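Local coordinates for diguanylate cyclase (Pseudomonas aeruginosa, PDB 5M3C), which belongs to the diguanylate cyclase family and joins a GGDEF domain to an EAL domain, binding GTP and calcium ions in this crystal, at residues B[180-185]-B[235-240]; B[212-215]-B[221-224]. All coordinates share one frame; numbering follows the deposited sequence.

Overall arrangement
Both contacts lie in the EAL domain, and contact 2 is nested along the chain inside the loop that contact 1 closes. Their centres are 14 Å apart, yet they share one packed interior: Trp215 of contact 2 packs against helix 168-187, its CH2 3.5 Å from Leu182 N and its NE1 3.8 Å from Ala185 CB, while Leu182 itself meets Leu237 in contact 1. The side chain of Cys235 in contact 1 is about 8 Å from a bound GTP, and that of Arg214 in contact 2 about 10 Å from a calcium ion. Segment 212-215 lies on strand 206-217, which runs between strands 192-200 and 266-269 of the EAL sheet.

Contact 1 of 2, residues B[180-185]-B[235-240]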
# COMPACT_ATOMS: atom_id res chain seq x y z
N THR B 180 -1.05 -19.29 25.97
CA THR B 180 -1.55 -19.44 27.33
C THR B 180 -0.72 -18.62 28.29
O THR B 180 -1.25 -17.94 29.18
CB THR B 180 -1.52 -20.91 27.80
OG1 THR B 180 -0.27 -21.51 27.44
CG2 THR B 180 -2.65 -21.70 27.18
N GLU B 181 0.59 -18.67 28.10
CA GLU B 181 1.51 -17.94 28.96
C GLU B 181 1.31 -16.44 28.83
O GLU B 181 1.34 -15.71 29.82
CB GLU B 181 2.96 -18.32 28.65
CG GLU B 181 3.33 -19.71 29.14
CD GLU B 181 2.82 -20.00 30.54
OE1 GLU B 181 1.65 -20.40 30.69
OE2 GLU B 181 3.60 -19.83 31.50
N LEU B 182 1.09 -15.96 27.61
CA LEU B 182 0.82 -14.55 27.40
C LEU B 182 -0.49 -14.19 28.09
O LEU B 182 -0.57 -13.20 28.82
CB LEU B 182 0.73 -14.21 25.91
CG LEU B 182 0.51 -12.73 25.56
CD1 LEU B 182 1.60 -11.85 26.14
CD2 LEU B 182 0.43 -12.54 24.05
N ARG B 183 -1.51 -15.01 27.86
CA ARG B 183 -2.82 -14.79 28.45
C ARG B 183 -2.71 -14.69 29.97
O ARG B 183 -3.34 -13.84 30.59
CB ARG B 183 -3.79 -15.92 28.05
CG ARG B 183 -5.20 -15.44 27.73
CD ARG B 183 -6.08 -16.55 27.19
NE ARG B 183 -5.95 -16.73 25.75
CZ ARG B 183 -6.59 -16.00 24.83
NH1 ARG B 183 -6.41 -16.24 23.54
NH2 ARG B 183 -7.41 -15.03 25.21
N ARG B 184 -1.90 -15.57 30.56
CA ARG B 184 -1.67 -15.56 32.00
C ARG B 184 -0.90 -14.33 32.45
O ARG B 184 -1.32 -13.61 33.36
CB ARG B 184 -0.91 -16.81 32.42
CG ARG B 184 -1.75 -18.07 32.37
CD ARG B 184 -0.95 -19.31 32.70
NE ARG B 184 -1.75 -20.27 33.45
CZ ARG B 184 -1.81 -20.32 34.77
NH1 ARG B 184 -1.09 -19.49 35.51
NH2 ARG B 184 -2.58 -21.22 35.37
N ALA B 185 0.23 -14.08 31.80
CA ALA B 185 1.10 -12.96 32.13
C ALA B 185 0.33 -11.66 32.10
O ALA B 185 0.51 -10.77 32.95
CB ALA B 185 2.27 -12.91 31.17
N CYS B 235 -3.52 -14.26 18.02
CA CYS B 235 -4.53 -14.84 18.91
C CYS B 235 -5.31 -13.78 19.70
O CYS B 235 -5.78 -14.05 20.80
CB CYS B 235 -3.90 -15.85 19.86
SG CYS B 235 -2.70 -15.15 21.02
N GLY B 236 -5.45 -12.59 19.12
CA GLY B 236 -6.33 -11.56 19.66
C GLY B 236 -6.05 -11.16 21.09
O GLY B 236 -6.94 -11.21 21.94
N LEU B 237 -4.81 -10.77 21.37
CA LEU B 237 -4.44 -10.30 22.70
C LEU B 237 -3.81 -8.92 22.65
O LEU B 237 -3.39 -8.38 23.68
CB LEU B 237 -3.47 -11.29 23.35
CG LEU B 237 -4.08 -12.64 23.74
CD1 LEU B 237 -3.01 -13.59 24.25
CD2 LEU B 237 -5.17 -12.45 24.79
N ILE B 238 -3.75 -8.34 21.46
CA ILE B 238 -3.10 -7.05 21.26
C ILE B 238 -3.86 -5.92 21.96
O ILE B 238 -3.26 -5.02 22.53
CB ILE B 238 -2.92 -6.72 19.76
CG1 ILE B 238 -2.02 -5.49 19.59
CG2 ILE B 238 -4.26 -6.49 19.09
CD1 ILE B 238 -0.59 -5.69 20.05
N LEU B 239 -5.19 -5.97 21.90
CA LEU B 239 -6.01 -4.96 22.56
C LEU B 239 -5.81 -5.01 24.08
O LEU B 239 -5.54 -3.99 24.70
CB LEU B 239 -7.49 -5.11 22.18
CG LEU B 239 -7.81 -4.87 20.70
CD1 LEU B 239 -9.31 -5.01 20.45
CD2 LEU B 239 -7.32 -3.51 20.24
N PRO B 240 -5.93 -6.21 24.67
CA PRO B 240 -5.61 -6.37 26.09
C PRO B 240 -4.17 -5.96 26.41
O PRO B 240 -3.92 -5.36 27.47
CB PRO B 240 -5.78 -7.88 26.32
CG PRO B 240 -6.71 -8.33 25.26
CD PRO B 240 -6.45 -7.45 24.07
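Leu237 is the residue that both partners on helix 168-187 reach, each through a different methyl. Its CD1 lies 3.6 Å from CD2 of Leu182 and 3.9 Å from Leu182 CG, and the two leucine side chains run antiparallel. Its CD2 sits instead over one face of the Arg183 guanidinium, 3.4 Å above the plane and offset toward the rim, with NH2 of Arg183 the nearest atom to that methyl. Arg183 and Leu237 cross at about a right angle.

The chain of Arg183 is bent at chi3 (-86°), which brings its guanidinium end nearer to the loop ahead of helix 238-259. There NH1 of Arg183 lies 3.6 Å from Cys235 O, an oblique approach without a hydrogen bond. The stronger polar partner of NH1 is Glu179, one turn earlier on the same helix, whose OE1 forms a salt bridge with it; this pairing probably helps hold the guanidinium over Leu237.

The loop is a short connection between helices 225-234 and 238-259 in the EAL domain, a fold of the modified TIM-barrel type: Cys235 is the first residue to leave helical geometry after helix 225-234, Gly236 turns with positive phi (56°), and Leu237 occupies the N-cap position of helix 238-259. Helix 168-187 packs across this connection, the backbones coming nearest between Arg183 and Leu237 at 7.5 Å CA to CA.

Further out, Ala232 of helix 225-234 touches both leucines, Leu231 also packs on Leu182, and Trp215 touches Leu182 from strand 206-217. Cys235 meets Arg175 and Glu179, about two turns and one turn before Arg183 on its helix.

Contact 2 of 2, residues B[212-215]-B[221-224]; sequences LVRW and GEIS
Trp215 and Ile223 send their side chains alongside each other in the same direction, and the ring of the first takes the terminal methyl of the second. From CB onward, Ile223 stays close to Trp215 throughout. CB itself is 3.7 Å from Trp215 O and 3.9 Å from CE3 of the indole. On the other branch, CG2 of Ile223 lies 3.9 Å from CE3 of Trp215, with CZ3 slightly farther. CG1 stands anti to the carbonyl carbon, and the extended second torsion (165°) carries CD1 over the indole. That methyl is a CH-pi partner: Ile223 CD1 lies 3.4 Å from the centroid of the Trp215 six-membered ring and only 7° off the ring normal.

Between the backbones one hydrogen bond links the pair, from Ile223 N to Trp215 O, 2.8 Å long and bent at the hydrogen (147°). It joins strand 206-217 of the EAL sheet to the loop that follows it, where the chain turns a corner at Glu222 on its way to helix 225-234 and Ser224 holds the N-cap position. Helix 168-187 packs against both residues, through Glu181 and Ala185 on Trp215 and Leu178 on Ile223. Beside the pair, Glu222 bends back so that its OE1 lies 3.9 Å from Arg214 CD, without a salt bridge.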
# COMPACT_ATOMS: atom_id res chain seq x y z
N LEU B 212 8.91 0.64 26.98
CA LEU B 212 9.02 -0.50 26.08
C LEU B 212 8.65 -1.79 26.81
O LEU B 212 9.23 -2.12 27.85
CB LEU B 212 10.45 -0.60 25.56
CG LEU B 212 10.94 0.63 24.80
CD1 LEU B 212 12.46 0.72 24.82
CD2 LEU B 212 10.43 0.61 23.37
N VAL B 213 7.69 -2.53 26.26
CA VAL B 213 7.20 -3.74 26.89
C VAL B 213 8.21 -4.88 26.79
O VAL B 213 8.77 -5.14 25.72
CB VAL B 213 5.89 -4.23 26.26
CG1 VAL B 213 5.18 -5.19 27.20
CG2 VAL B 213 4.98 -3.05 25.94
N ARG B 214 8.44 -5.55 27.91
CA ARG B 214 9.33 -6.70 27.96
C ARG B 214 8.59 -7.89 28.55
O ARG B 214 7.61 -7.73 29.28
CB ARG B 214 10.55 -6.40 28.83
CG ARG B 214 11.54 -5.42 28.20
CD ARG B 214 12.34 -6.08 27.09
NE ARG B 214 13.53 -5.30 26.74
CZ ARG B 214 13.55 -4.29 25.88
NH1 ARG B 214 12.44 -3.91 25.26
NH2 ARG B 214 14.68 -3.65 25.64
N TRP B 215 9.06 -9.09 28.23
CA TRP B 215 8.45 -10.30 28.75
C TRP B 215 9.51 -11.37 28.98
O TRP B 215 10.06 -11.92 28.03
CB TRP B 215 7.37 -10.82 27.80
CG TRP B 215 6.63 -12.03 28.30
CD1 TRP B 215 6.49 -12.44 29.60
CD2 TRP B 215 5.90 -12.98 27.51
NE1 TRP B 215 5.73 -13.58 29.66
CE2 TRP B 215 5.35 -13.94 28.39
CE3 TRP B 215 5.66 -13.12 26.14
CZ2 TRP B 215 4.58 -15.01 27.95
CZ3 TRP B 215 4.89 -14.19 25.70
CH2 TRP B 215 4.37 -15.12 26.61
N GLY B 221 12.91 -17.94 28.66
CA GLY B 221 13.83 -16.81 28.73
C GLY B 221 13.16 -15.51 28.33
O GLY B 221 11.94 -15.38 28.42
N GLU B 222 13.97 -14.54 27.90
CA GLU B 222 13.45 -13.27 27.43
C GLU B 222 12.78 -13.45 26.07
O GLU B 222 13.44 -13.71 25.07
CB GLU B 222 14.57 -12.23 27.31
CG GLU B 222 14.76 -11.36 28.56
CD GLU B 222 13.75 -10.22 28.64
OE1 GLU B 222 13.18 -9.84 27.60
OE2 GLU B 222 13.55 -9.69 29.76
N ILE B 223 11.46 -13.32 26.06
CA ILE B 223 10.71 -13.41 24.82
C ILE B 223 10.65 -12.02 24.19
O ILE B 223 10.12 -11.09 24.78
CB ILE B 223 9.28 -13.93 25.07
CG1 ILE B 223 9.35 -15.25 25.86
CG2 ILE B 223 8.55 -14.15 23.76
CD1 ILE B 223 8.03 -15.66 26.47
N SER B 224 11.23 -11.89 22.99
CA SER B 224 11.32 -10.59 22.33
C SER B 224 9.95 -10.13 21.85
O SER B 224 9.11 -10.95 21.46
CB SER B 224 12.28 -10.65 21.15
OG SER B 224 11.65 -11.22 20.01